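Local atomic coordinates of uncharacterized protein (PDB entry 4LMI), a protein that is of unknown function but adopts the SnoaL-like, NTF2-type fold of a putative ketosteroid isomerase. Residues D36-L41 / R47-A52; R11-K16 / G103-V108; T70-D75 / A79-N84. All coordinates share one frame; numbering follows the deposited sequence.

Interaction 1. Residues D36-L41 / R47-A52; sequences DVRYEL and RITGRA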
ATOM      1  N   ASP B  36     -14.250  12.372 -14.135  1.00 23.83           N
ATOM      2  CA  ASP B  36     -13.115  13.176 -13.673  1.00 24.04           C
ATOM      3  C   ASP B  36     -12.145  12.401 -12.781  1.00 22.75           C
ATOM      4  O   ASP B  36     -11.515  12.981 -11.890  1.00 23.35           O
ATOM      5  CB  ASP B  36     -13.611  14.440 -12.955  1.00 28.47           C
ATOM      6  CG  ASP B  36     -14.356  14.135 -11.658  1.00 30.14           C
ATOM      7  OD1 ASP B  36     -14.617  12.948 -11.353  1.00 30.86           O
ATOM      8  OD2 ASP B  36     -14.682  15.099 -10.936  1.00 34.23           O
ATOM      9  N   VAL B  37     -12.030  11.095 -13.020  1.00 21.82           N
ATOM     10  CA  VAL B  37     -11.097  10.257 -12.266  1.00 20.70           C
ATOM     11  C   VAL B  37      -9.689  10.858 -12.287  1.00 20.90           C
ATOM     12  O   VAL B  37      -9.239  11.400 -13.306  1.00 23.07           O
ATOM     13  CB  VAL B  37     -11.093   8.781 -12.746  1.00 19.00           C
ATOM     14  CG1 VAL B  37     -10.650   8.670 -14.203  1.00 21.99           C
ATOM     15  CG2 VAL B  37     -10.218   7.914 -11.838  1.00 18.71           C
ATOM     16  N   ARG B  38      -9.025  10.789 -11.141  1.00 21.81           N
ATOM     17  CA  ARG B  38      -7.677  11.318 -10.995  1.00 20.99           C
ATOM     18  C   ARG B  38      -6.732  10.190 -10.586  1.00 23.57           C
ATOM     19  O   ARG B  38      -6.950   9.528  -9.568  1.00 23.15           O
ATOM     20  CB  ARG B  38      -7.661  12.453  -9.969  1.00 20.54           C
ATOM     21  CG  ARG B  38      -6.264  12.943  -9.614  1.00 21.95           C
ATOM     22  CD  ARG B  38      -6.321  14.244  -8.834  1.00 25.91           C
ATOM     23  NE  ARG B  38      -5.108  14.439  -8.055  1.00 28.08           N
ATOM     24  CZ  ARG B  38      -4.637  15.621  -7.668  1.00 27.55           C
ATOM     25  NH1 ARG B  38      -3.523  15.677  -6.953  1.00 27.87           N
ATOM     26  NH2 ARG B  38      -5.265  16.744  -8.000  1.00 27.14           N
ATOM     27  N   TYR B  39      -5.700   9.985 -11.404  1.00 22.41           N
ATOM     28  CA  TYR B  39      -4.689   8.950 -11.201  1.00 21.52           C
ATOM     29  C   TYR B  39      -3.361   9.585 -10.820  1.00 21.51           C
ATOM     30  O   TYR B  39      -2.927  10.550 -11.449  1.00 23.06           O
ATOM     31  CB  TYR B  39      -4.515   8.163 -12.503  1.00 22.73           C
ATOM     32  CG  TYR B  39      -3.415   7.120 -12.519  1.00 23.37           C
ATOM     33  CD1 TYR B  39      -3.567   5.909 -11.847  1.00 23.62           C
ATOM     34  CD2 TYR B  39      -2.245   7.321 -13.253  1.00 27.05           C
ATOM     35  CE1 TYR B  39      -2.583   4.937 -11.887  1.00 24.04           C
ATOM     36  CE2 TYR B  39      -1.248   6.354 -13.294  1.00 27.99           C
ATOM     37  CZ  TYR B  39      -1.424   5.166 -12.610  1.00 26.83           C
ATOM     38  OH  TYR B  39      -0.451   4.201 -12.645  1.00 28.67           O
ATOM     39  N   GLU B  40      -2.718   9.043  -9.793  1.00 21.17           N
ATOM     40  CA  GLU B  40      -1.384   9.485  -9.406  1.00 22.34           C
ATOM     41  C   GLU B  40      -0.441   8.303  -9.321  1.00 23.53           C
ATOM     42  O   GLU B  40      -0.833   7.215  -8.877  1.00 22.25           O
ATOM     43  CB  GLU B  40      -1.409  10.154  -8.036  1.00 24.42           C
ATOM     44  CG  GLU B  40      -2.122  11.492  -7.943  1.00 26.00           C
ATOM     45  CD  GLU B  40      -2.057  12.030  -6.526  1.00 27.60           C
ATOM     46  OE1 GLU B  40      -1.940  11.211  -5.595  1.00 34.07           O
ATOM     47  OE2 GLU B  40      -2.113  13.252  -6.328  1.00 30.92           O
ATOM     48  N   LEU B  41       0.796   8.537  -9.757  1.00 22.32           N
ATOM     49  CA  LEU B  41       1.930   7.668  -9.484  1.00 23.27           C
ATOM     50  C   LEU B  41       2.916   8.490  -8.663  1.00 22.84           C
ATOM     51  O   LEU B  41       3.776   9.164  -9.239  1.00 24.58           O
ATOM     52  CB  LEU B  41       2.597   7.241 -10.793  1.00 24.94           C
ATOM     53  CG  LEU B  41       2.083   6.034 -11.569  1.00 30.25           C
ATOM     54  CD1 LEU B  41       2.590   6.081 -13.007  1.00 33.10           C
ATOM     55  CD2 LEU B  41       2.512   4.741 -10.886  1.00 29.91           C
ATOM     56  N   ARG B  47       0.673  12.502 -12.827  1.00 26.96           N
ATOM     57  CA  ARG B  47      -0.765  12.539 -12.622  1.00 24.81           C
ATOM     58  C   ARG B  47      -1.457  12.437 -13.971  1.00 26.73           C
ATOM     59  O   ARG B  47      -0.997  13.022 -14.958  1.00 27.38           O
ATOM     60  CB  ARG B  47      -1.178  13.839 -11.932  1.00 24.76           C
ATOM     61  CG  ARG B  47      -2.670  13.952 -11.631  1.00 26.66           C
ATOM     62  CD  ARG B  47      -3.059  15.392 -11.370  1.00 31.54           C
ATOM     63  NE  ARG B  47      -2.400  15.915 -10.186  1.00 31.11           N
ATOM     64  CZ  ARG B  47      -2.344  17.204  -9.858  1.00 33.66           C
ATOM     65  NH1 ARG B  47      -2.902  18.131 -10.635  1.00 33.45           N
ATOM     66  NH2 ARG B  47      -1.715  17.564  -8.751  1.00 31.60           N
ATOM     67  N   ILE B  48      -2.553  11.688 -14.013  1.00 24.13           N
ATOM     68  CA  ILE B  48      -3.443  11.692 -15.174  1.00 24.98           C
ATOM     69  C   ILE B  48      -4.830  12.102 -14.700  1.00 25.60           C
ATOM     70  O   ILE B  48      -5.328  11.567 -13.704  1.00 25.09           O
ATOM     71  CB  ILE B  48      -3.494  10.316 -15.876  1.00 23.65           C
ATOM     72  CG1 ILE B  48      -2.093   9.926 -16.368  1.00 26.31           C
ATOM     73  CG2 ILE B  48      -4.483  10.347 -17.037  1.00 24.28           C
ATOM     74  CD1 ILE B  48      -1.937   8.484 -16.795  1.00 26.65           C
ATOM     75  N   THR B  49      -5.445  13.061 -15.395  1.00 26.40           N
ATOM     76  CA  THR B  49      -6.782  13.535 -15.022  1.00 27.61           C
ATOM     77  C   THR B  49      -7.799  13.299 -16.132  1.00 26.92           C
ATOM     78  O   THR B  49      -7.535  13.559 -17.308  1.00 27.42           O
ATOM     79  CB  THR B  49      -6.799  15.034 -14.648  1.00 30.72           C
ATOM     80  OG1 THR B  49      -6.256  15.805 -15.723  1.00 33.53           O
ATOM     81  CG2 THR B  49      -6.000  15.296 -13.381  1.00 30.24           C
ATOM     82  N   GLY B  50      -8.971  12.816 -15.745  1.00 27.61           N
ATOM     83  CA  GLY B  50     -10.041  12.562 -16.699  1.00 26.03           C
ATOM     84  C   GLY B  50     -10.056  11.119 -17.164  1.00 28.27           C
ATOM     85  O   GLY B  50      -9.002  10.498 -17.377  1.00 25.95           O
ATOM     86  N   ARG B  51     -11.264  10.589 -17.324  1.00 28.12           N
ATOM     87  CA  ARG B  51     -11.463   9.212 -17.755  1.00 24.41           C
ATOM     88  C   ARG B  51     -10.850   8.939 -19.130  1.00 25.86           C
ATOM     89  O   ARG B  51     -10.263   7.876 -19.342  1.00 25.12           O
ATOM     90  CB  ARG B  51     -12.954   8.874 -17.762  1.00 25.37           C
ATOM     91  CG  ARG B  51     -13.268   7.453 -18.209  1.00 31.28           C
ATOM     92  CD  ARG B  51     -14.698   7.086 -17.876  1.00 36.53           C
ATOM     93  NE  ARG B  51     -15.660   7.866 -18.641  1.00 39.96           N
ATOM     94  CZ  ARG B  51     -16.868   8.209 -18.201  1.00 46.65           C
ATOM     95  NH1 ARG B  51     -17.274   7.855 -16.984  1.00 43.91           N
ATOM     96  NH2 ARG B  51     -17.668   8.922 -18.976  1.00 44.90           N
ATOM     97  N   ALA B  52     -10.982   9.894 -20.051  1.00 24.62           N
ATOM     98  CA  ALA B  52     -10.484   9.706 -21.417  1.00 28.45           C
ATOM     99  C   ALA B  52      -8.971   9.451 -21.436  1.00 28.20           C
ATOM    100  O   ALA B  52      -8.510   8.457 -22.003  1.00 28.36           O
ATOM    101  CB  ALA B  52     -10.851  10.892 -22.302  1.00 27.42           C
TER
HETATM  102  O   HOH W   1      -0.839  14.706  -8.251  1.00 31.19           O
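R38 and R47 lay their guanidinium groups over one another on the outer beta hairpin of this NTF2-like fold, formed by strands 37-41 and 46-49. The chain of R38 is extended from CG to NE, whereas that of R47 turns at chi3 (-64°), and this bend carries its flat end across the R38 group. The two planes are tilted by 26°, with centres 3.5 Å apart, a stack in which R47 NE lies over the centre of the R38 group. E40, on the same face, probably balances the paired groups: R38 NH1 gives E40 OE2 a nearly straight bond of 2.9 Å in the guanidinium plane, a salt bridge, and a water serves R47, accepting from R47 NE and lying 2.7 Å from E40 OE2. E132 of the second subunit adds its backbone N to E40 OE2. That subunit continues the sheet beyond R47, and long arginines suit this face at the interface, where their ends can reach E40.

On the other face, Y39 and I48 run side by side as an antiparallel hydrogen-bonded pair, where an aromatic ring and a branched aliphatic chain suit the buried setting. Y39 CG is anti to the backbone N (chi1 175°), and I48 CD1 meets ring atom CD2 obliquely at 3.7 Å; D110 takes up the phenol OH. Y39 N and I48 O, and I48 N and Y39 O, are joined at 2.8 Å each. At the far end G50, whose backbone angles suit a residue without a side chain, precedes helix 51-59, and its N reaches V37 O at 2.8 Å.

Interaction 2. Residues R11-K16 / G103-V108; sequences RALARK and GLVSRV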
ATOM      1  N   ARG B  11     -15.949  -2.504  -1.860  1.00 20.32           N
ATOM      2  CA  ARG B  11     -15.306  -3.809  -2.031  1.00 21.25           C
ATOM      3  C   ARG B  11     -15.611  -4.412  -3.408  1.00 22.71           C
ATOM      4  O   ARG B  11     -14.698  -4.832  -4.124  1.00 24.13           O
ATOM      5  CB  ARG B  11     -15.710  -4.788  -0.923  1.00 23.05           C
ATOM      6  CG  ARG B  11     -14.811  -6.021  -0.851  1.00 23.02           C
ATOM      7  CD  ARG B  11     -15.301  -7.064   0.151  1.00 25.23           C
ATOM      8  NE  ARG B  11     -15.627  -6.472   1.449  1.00 24.25           N
ATOM      9  CZ  ARG B  11     -14.732  -6.136   2.376  1.00 24.64           C
ATOM     10  NH1 ARG B  11     -13.438  -6.349   2.164  1.00 24.68           N
ATOM     11  NH2 ARG B  11     -15.132  -5.587   3.521  1.00 25.91           N
ATOM     12  N   ALA B  12     -16.894  -4.442  -3.770  1.00 23.36           N
ATOM     13  CA  ALA B  12     -17.331  -4.984  -5.056  1.00 24.16           C
ATOM     14  C   ALA B  12     -16.734  -4.184  -6.211  1.00 24.81           C
ATOM     15  O   ALA B  12     -16.298  -4.765  -7.216  1.00 24.43           O
ATOM     16  CB  ALA B  12     -18.857  -5.001  -5.142  1.00 27.20           C
ATOM     17  N   LEU B  13     -16.687  -2.859  -6.060  1.00 23.11           N
ATOM     18  CA  LEU B  13     -16.175  -2.006  -7.122  1.00 21.38           C
ATOM     19  C   LEU B  13     -14.663  -2.178  -7.323  1.00 21.31           C
ATOM     20  O   LEU B  13     -14.199  -2.252  -8.463  1.00 22.29           O
ATOM     21  CB  LEU B  13     -16.549  -0.536  -6.885  1.00 23.17           C
ATOM     22  CG  LEU B  13     -16.176   0.455  -7.997  1.00 27.50           C
ATOM     23  CD1 LEU B  13     -16.910   0.148  -9.296  1.00 31.18           C
ATOM     24  CD2 LEU B  13     -16.460   1.882  -7.559  1.00 28.77           C
ATOM     25  N   ALA B  14     -13.910  -2.254  -6.224  1.00 21.80           N
ATOM     26  CA  ALA B  14     -12.454  -2.493  -6.286  1.00 22.93           C
ATOM     27  C   ALA B  14     -12.140  -3.822  -6.963  1.00 23.80           C
ATOM     28  O   ALA B  14     -11.198  -3.914  -7.757  1.00 24.12           O
ATOM     29  CB  ALA B  14     -11.838  -2.457  -4.895  1.00 24.39           C
ATOM     30  N   ARG B  15     -12.922  -4.853  -6.643  1.00 22.70           N
ATOM     31  CA  ARG B  15     -12.748  -6.158  -7.282  1.00 24.14           C
ATOM     32  C   ARG B  15     -12.960  -6.050  -8.797  1.00 24.41           C
ATOM     33  O   ARG B  15     -12.149  -6.563  -9.578  1.00 24.31           O
ATOM     34  CB  ARG B  15     -13.671  -7.218  -6.647  1.00 25.99           C
ATOM     35  CG  ARG B  15     -13.537  -8.613  -7.249  1.00 30.32           C
ATOM     36  CD  ARG B  15     -12.158  -9.222  -7.009  1.00 37.47           C
ATOM     37  NE  ARG B  15     -11.927  -9.507  -5.591  1.00 41.93           N
ATOM     38  CZ  ARG B  15     -10.809 -10.028  -5.091  1.00 38.43           C
ATOM     39  NH1 ARG B  15      -9.791 -10.330  -5.891  1.00 37.29           N
ATOM     40  NH2 ARG B  15     -10.712 -10.244  -3.784  1.00 36.98           N
ATOM     41  N   LYS B  16     -14.039  -5.376  -9.198  0.50 24.63           N
ATOM     42  CA  LYS B  16     -14.365  -5.179 -10.613  0.50 24.65           C
ATOM     43  C   LYS B  16     -13.308  -4.359 -11.352  0.50 24.13           C
ATOM     44  O   LYS B  16     -13.004  -4.634 -12.517  0.50 24.08           O
ATOM     45  CB  LYS B  16     -15.740  -4.525 -10.767  0.50 26.78           C
ATOM     46  CG  LYS B  16     -16.901  -5.467 -10.509  0.50 31.64           C
ATOM     47  CD  LYS B  16     -18.213  -4.893 -11.019  0.50 35.72           C
ATOM     48  CE  LYS B  16     -19.396  -5.749 -10.593  0.50 39.40           C
ATOM     49  NZ  LYS B  16     -19.599  -5.734  -9.117  0.50 33.00           N
ATOM     50  N   GLY B 103     -20.565   5.543  -6.508  1.00 31.66           N
ATOM     51  CA  GLY B 103     -20.438   4.226  -7.137  1.00 30.07           C
ATOM     52  C   GLY B 103     -19.443   4.129  -8.284  1.00 27.44           C
ATOM     53  O   GLY B 103     -19.455   3.155  -9.047  1.00 28.18           O
ATOM     54  N   LEU B 104     -18.587   5.140  -8.411  1.00 25.08           N
ATOM     55  CA  LEU B 104     -17.550   5.176  -9.440  1.00 21.17           C
ATOM     56  C   LEU B 104     -16.193   5.447  -8.811  1.00 20.82           C
ATOM     57  O   LEU B 104     -16.101   6.117  -7.777  1.00 23.76           O
ATOM     58  CB  LEU B 104     -17.853   6.262 -10.488  1.00 20.30           C
ATOM     59  CG  LEU B 104     -19.154   6.143 -11.293  1.00 23.46           C
ATOM     60  CD1 LEU B 104     -19.401   7.398 -12.119  1.00 27.13           C
ATOM     61  CD2 LEU B 104     -19.143   4.902 -12.179  1.00 26.14           C
ATOM     62  N   VAL B 105     -15.142   4.935  -9.451  1.00 20.52           N
ATOM     63  CA  VAL B 105     -13.768   5.161  -9.005  1.00 20.01           C
ATOM     64  C   VAL B 105     -13.387   6.612  -9.312  1.00 20.60           C
ATOM     65  O   VAL B 105     -13.319   7.019 -10.479  1.00 21.98           O
ATOM     66  CB  VAL B 105     -12.799   4.159  -9.674  1.00 19.98           C
ATOM     67  CG1 VAL B 105     -11.342   4.504  -9.385  1.00 19.33           C
ATOM     68  CG2 VAL B 105     -13.109   2.740  -9.218  1.00 23.82           C
ATOM     69  N   SER B 106     -13.136   7.370  -8.248  0.50 20.26           N
ATOM     70  CA  SER B 106     -12.856   8.797  -8.334  0.50 19.91           C
ATOM     71  C   SER B 106     -11.356   9.112  -8.273  0.50 20.48           C
ATOM     72  O   SER B 106     -10.889  10.060  -8.902  0.50 21.54           O
ATOM     73  CB  SER B 106     -13.600   9.520  -7.212  0.50 19.08           C
ATOM     74  OG  SER B 106     -13.288  10.893  -7.177  0.50 16.58           O
ATOM     75  N   ARG B 107     -10.610   8.321  -7.504  1.00 21.38           N
ATOM     76  CA  ARG B 107      -9.166   8.504  -7.366  1.00 20.27           C
ATOM     77  C   ARG B 107      -8.475   7.158  -7.404  1.00 20.91           C
ATOM     78  O   ARG B 107      -8.988   6.174  -6.856  1.00 21.65           O
ATOM     79  CB  ARG B 107      -8.819   9.228  -6.062  1.00 23.21           C
ATOM     80  CG  ARG B 107      -9.397  10.632  -5.967  1.00 24.93           C
ATOM     81  CD  ARG B 107      -9.000  11.349  -4.692  1.00 27.89           C
ATOM     82  NE  ARG B 107      -9.710  12.621  -4.596  1.00 35.33           N
ATOM     83  CZ  ARG B 107      -9.226  13.792  -5.011  1.00 34.64           C
ATOM     84  NH1 ARG B 107      -8.011  13.871  -5.539  1.00 35.63           N
ATOM     85  NH2 ARG B 107      -9.960  14.888  -4.886  1.00 39.13           N
ATOM     86  N   VAL B 108      -7.324   7.118  -8.067  1.00 19.39           N
ATOM     87  CA  VAL B 108      -6.466   5.932  -8.091  1.00 20.88           C
ATOM     88  C   VAL B 108      -5.070   6.425  -7.755  1.00 20.64           C
ATOM     89  O   VAL B 108      -4.568   7.328  -8.411  1.00 22.26           O
ATOM     90  CB  VAL B 108      -6.451   5.256  -9.489  1.00 20.58           C
ATOM     91  CG1 VAL B 108      -5.483   4.075  -9.532  1.00 20.51           C
ATOM     92  CG2 VAL B 108      -7.846   4.806  -9.906  1.00 22.72           C
TER
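L13 packs its branched end against G103, L104 and V105, joining helix 6-22 to the start of strand 104-111 in the helix-on-sheet packing of the NTF2-like fold. One methyl does most of the work. L13 CD2 lies 3.6 Å from G103 O and 3.8 Å from L104 C, so it rests on the backbone as the chain enters the strand, and it also meets V105 CG2 at 3.8 Å. Next nearest to V105 CG2 is L13 CG, at 4.0 Å. This is a small van der Waals contact, methyl on backbone and methyl on methyl, and a leucine fits it because its forked end can touch backbone and side chain together.

The torsion behind this is a CG anti to the backbone N (chi1 -175°), which carries the L13 fork off the helix toward the strand, where it crosses the V105 side chain obliquely. G103 has a positive phi of 73°, a conformation easily taken by glycine at the turn between strands 90-101 and 104-111. Farther out, V105 is held by backbone bonds with L32 and A34 and packs on Y17 of the same helix, while L13 also touches V100. Beyond V105 the strand makes a classic beta bulge, the backbones of S106 and R107 both hydrogen-bonding to that of E99.

Interaction 3. Residues T70-D75 / A79-N84; sequences TRLLAD and AAVSVN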
ATOM      1  N   THR B  70      -3.734  -9.833  -4.248  1.00 27.42           N
ATOM      2  CA  THR B  70      -3.248 -10.588  -3.082  1.00 29.39           C
ATOM      3  C   THR B  70      -3.906 -10.145  -1.777  1.00 27.45           C
ATOM      4  O   THR B  70      -4.076 -10.949  -0.853  1.00 26.76           O
ATOM      5  CB  THR B  70      -1.714 -10.507  -2.944  1.00 29.70           C
ATOM      6  OG1 THR B  70      -1.290  -9.139  -3.049  1.00 29.21           O
ATOM      7  CG2 THR B  70      -1.049 -11.322  -4.038  1.00 30.73           C
ATOM      8  N   ARG B  71      -4.260  -8.864  -1.703  1.00 27.18           N
ATOM      9  CA  ARG B  71      -5.031  -8.333  -0.582  1.00 24.83           C
ATOM     10  C   ARG B  71      -6.021  -7.337  -1.129  1.00 23.86           C
ATOM     11  O   ARG B  71      -5.725  -6.626  -2.095  1.00 23.81           O
ATOM     12  CB  ARG B  71      -4.144  -7.607   0.433  1.00 25.29           C
ATOM     13  CG  ARG B  71      -3.008  -8.414   1.035  1.00 26.68           C
ATOM     14  CD  ARG B  71      -2.198  -7.525   1.964  1.00 27.38           C
ATOM     15  NE  ARG B  71      -0.982  -8.166   2.452  1.00 31.80           N
ATOM     16  CZ  ARG B  71       0.149  -8.295   1.761  1.00 32.28           C
ATOM     17  NH1 ARG B  71       0.237  -7.837   0.519  1.00 29.92           N
ATOM     18  NH2 ARG B  71       1.201  -8.895   2.320  1.00 31.84           N
ATOM     19  N   LEU B  72      -7.193  -7.279  -0.509  1.00 24.35           N
ATOM     20  CA  LEU B  72      -8.184  -6.272  -0.867  1.00 24.93           C
ATOM     21  C   LEU B  72      -8.920  -5.806   0.384  1.00 25.51           C
ATOM     22  O   LEU B  72      -9.720  -6.546   0.960  1.00 26.81           O
ATOM     23  CB  LEU B  72      -9.158  -6.808  -1.928  1.00 25.08           C
ATOM     24  CG  LEU B  72      -9.983  -5.788  -2.734  1.00 27.21           C
ATOM     25  CD1 LEU B  72     -10.520  -6.414  -4.011  1.00 28.95           C
ATOM     26  CD2 LEU B  72     -11.128  -5.184  -1.923  1.00 31.37           C
ATOM     27  N   LEU B  73      -8.636  -4.576   0.806  1.00 24.11           N
ATOM     28  CA  LEU B  73      -9.317  -3.983   1.954  1.00 23.11           C
ATOM     29  C   LEU B  73     -10.270  -2.895   1.491  1.00 21.73           C
ATOM     30  O   LEU B  73      -9.930  -2.110   0.605  1.00 21.76           O
ATOM     31  CB  LEU B  73      -8.308  -3.403   2.949  1.00 25.53           C
ATOM     32  CG  LEU B  73      -7.478  -4.374   3.795  1.00 25.51           C
ATOM     33  CD1 LEU B  73      -6.409  -5.088   2.975  1.00 27.47           C
ATOM     34  CD2 LEU B  73      -6.835  -3.608   4.943  1.00 26.71           C
ATOM     35  N   ALA B  74     -11.462  -2.865   2.083  1.00 20.40           N
ATOM     36  CA  ALA B  74     -12.451  -1.815   1.825  1.00 20.77           C
ATOM     37  C   ALA B  74     -12.877  -1.189   3.149  1.00 20.62           C
ATOM     38  O   ALA B  74     -13.072  -1.893   4.141  1.00 22.64           O
ATOM     39  CB  ALA B  74     -13.663  -2.386   1.097  1.00 22.59           C
ATOM     40  N   ASP B  75     -13.017   0.132   3.155  1.00 21.54           N
ATOM     41  CA  ASP B  75     -13.332   0.893   4.363  1.00 20.55           C
ATOM     42  C   ASP B  75     -14.051   2.154   3.902  1.00 21.69           C
ATOM     43  O   ASP B  75     -13.413   3.099   3.434  1.00 21.97           O
ATOM     44  CB  ASP B  75     -12.028   1.228   5.105  1.00 20.34           C
ATOM     45  CG  ASP B  75     -12.232   2.075   6.365  1.00 22.11           C
ATOM     46  OD1 ASP B  75     -13.382   2.345   6.785  1.00 23.53           O
ATOM     47  OD2 ASP B  75     -11.202   2.473   6.952  1.00 22.99           O
ATOM     48  N   ALA B  79     -10.505   1.934  -0.765  1.00 21.78           N
ATOM     49  CA  ALA B  79      -9.958   0.584  -0.895  1.00 20.75           C
ATOM     50  C   ALA B  79      -8.436   0.636  -0.951  1.00 21.13           C
ATOM     51  O   ALA B  79      -7.856   1.610  -1.437  1.00 21.48           O
ATOM     52  CB  ALA B  79     -10.508  -0.108  -2.140  1.00 19.58           C
ATOM     53  N   ALA B  80      -7.792  -0.402  -0.424  1.00 21.73           N
ATOM     54  CA  ALA B  80      -6.356  -0.603  -0.624  1.00 20.93           C
ATOM     55  C   ALA B  80      -6.181  -2.016  -1.143  1.00 22.99           C
ATOM     56  O   ALA B  80      -6.692  -2.974  -0.551  1.00 22.52           O
ATOM     57  CB  ALA B  80      -5.589  -0.410   0.670  1.00 22.03           C
ATOM     58  N   VAL B  81      -5.475  -2.146  -2.259  1.00 21.86           N
ATOM     59  CA  VAL B  81      -5.357  -3.428  -2.934  1.00 22.61           C
ATOM     60  C   VAL B  81      -3.890  -3.667  -3.249  1.00 24.66           C
ATOM     61  O   VAL B  81      -3.219  -2.794  -3.805  1.00 25.81           O
ATOM     62  CB  VAL B  81      -6.178  -3.448  -4.244  1.00 22.94           C
ATOM     63  CG1 VAL B  81      -6.112  -4.815  -4.913  1.00 23.72           C
ATOM     64  CG2 VAL B  81      -7.631  -3.038  -3.995  1.00 22.52           C
ATOM     65  N   SER B  82      -3.378  -4.831  -2.868  1.00 25.36           N
ATOM     66  CA  SER B  82      -2.059  -5.226  -3.333  1.00 25.99           C
ATOM     67  C   SER B  82      -2.220  -6.263  -4.428  1.00 26.72           C
ATOM     68  O   SER B  82      -3.151  -7.074  -4.398  1.00 26.10           O
ATOM     69  CB  SER B  82      -1.168  -5.744  -2.198  1.00 27.62           C
ATOM     70  OG  SER B  82      -1.725  -6.894  -1.597  1.00 27.15           O
ATOM     71  N   VAL B  83      -1.327  -6.199  -5.411  1.00 28.11           N
ATOM     72  CA  VAL B  83      -1.317  -7.139  -6.520  1.00 26.93           C
ATOM     73  C   VAL B  83       0.096  -7.661  -6.759  1.00 27.68           C
ATOM     74  O   VAL B  83       1.086  -6.943  -6.541  1.00 29.23           O
ATOM     75  CB  VAL B  83      -1.867  -6.515  -7.835  1.00 26.88           C
ATOM     76  CG1 VAL B  83      -3.309  -6.049  -7.664  1.00 28.44           C
ATOM     77  CG2 VAL B  83      -0.987  -5.360  -8.315  1.00 26.93           C
ATOM     78  N   ASN B  84       0.188  -8.923  -7.173  1.00 27.61           N
ATOM     79  CA  ASN B  84       1.406  -9.417  -7.795  1.00 30.93           C
ATOM     80  C   ASN B  84       1.335  -9.139  -9.284  1.00 31.71           C
ATOM     81  O   ASN B  84       0.402  -9.562  -9.959  1.00 34.27           O
ATOM     82  CB  ASN B  84       1.619 -10.908  -7.522  1.00 31.96           C
ATOM     83  CG  ASN B  84       2.139 -11.176  -6.121  1.00 35.04           C
ATOM     84  OD1 ASN B  84       2.701 -10.288  -5.464  1.00 38.74           O
ATOM     85  ND2 ASN B  84       1.957 -12.402  -5.654  1.00 37.22           N
TER
HETATM   86  O   HOH W   2       1.172  -8.698  -3.610  1.00 31.65           O
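The hydroxyls of T70 and S82 meet because both are turned between their own backbone N and carbonyl carbon, with chi1 49° in T70. The setting is the beta hairpin of strands 65-75 and 78-87 in the NTF2-like sheet, at a classic beta bulge where T70 and R71 both face S82: S82 O accepts T70 N at 2.8 Å and R71 N only weakly, at 3.4 Å. S82 OG donates to T70 OG1 at 2.7 Å. It also accepts from R71 NH1 at 3.0 Å, near the guanidinium plane; the arginine chain runs extended from CG to NE alongside S82, and chi4 (79°) turns the guanidinium so that NH1 reaches the hydroxyl. Small hydroxyl residues suit the bulge, since one oxygen can both give and take there, and the buried S82 OG is thereby gripped by two partners. D134 forms a salt bridge with R71 NH1, and F97 of the second subunit makes a cation-pi contact with R71.

T70 OG1 in turn gives its proton to a water that donates to N84 OD1, while T70 CG2 lies across the N84 amide, 3.6 Å from ND2. L133 and R135 hold that amide from the C-terminal region.

Beyond the bulge the pairing becomes regular. On the face toward helix 6-22, L72 and V81 lie side by side, with CG and CG2 3.8 Å apart, apolar chains suited to packing under the helix. On the other face, with L73, the small A80 allows close packing on A80 of the second subunit. The L73 and A80 backbones exchange two bonds, that from L73 N to A80 O nearly straight (177°) and 2.9 Å long.

How the interactions relate
All three contacts bear on one mixed sheet, two of them hairpins toward its opposite outer strands and interaction 2 setting helix 6-22 on it. Interactions 1 and 2 meet directly, strand 37-41 lying beside 104-111: R38 O is 2.9 Å from V108 N and Y39 CD1 is 3.5 Å from V108 CG1. Interaction 2 also touches interaction 3, where A14 CB lies 3.9 Å from A79 CB. Interactions 1 and 3 do not touch, their nearest atoms being about 11 Å apart, yet both face the second subunit. The Y39 side chain lies about 4 Å from a bound buffer molecule, probably from crystallisation, which may mark a pocket.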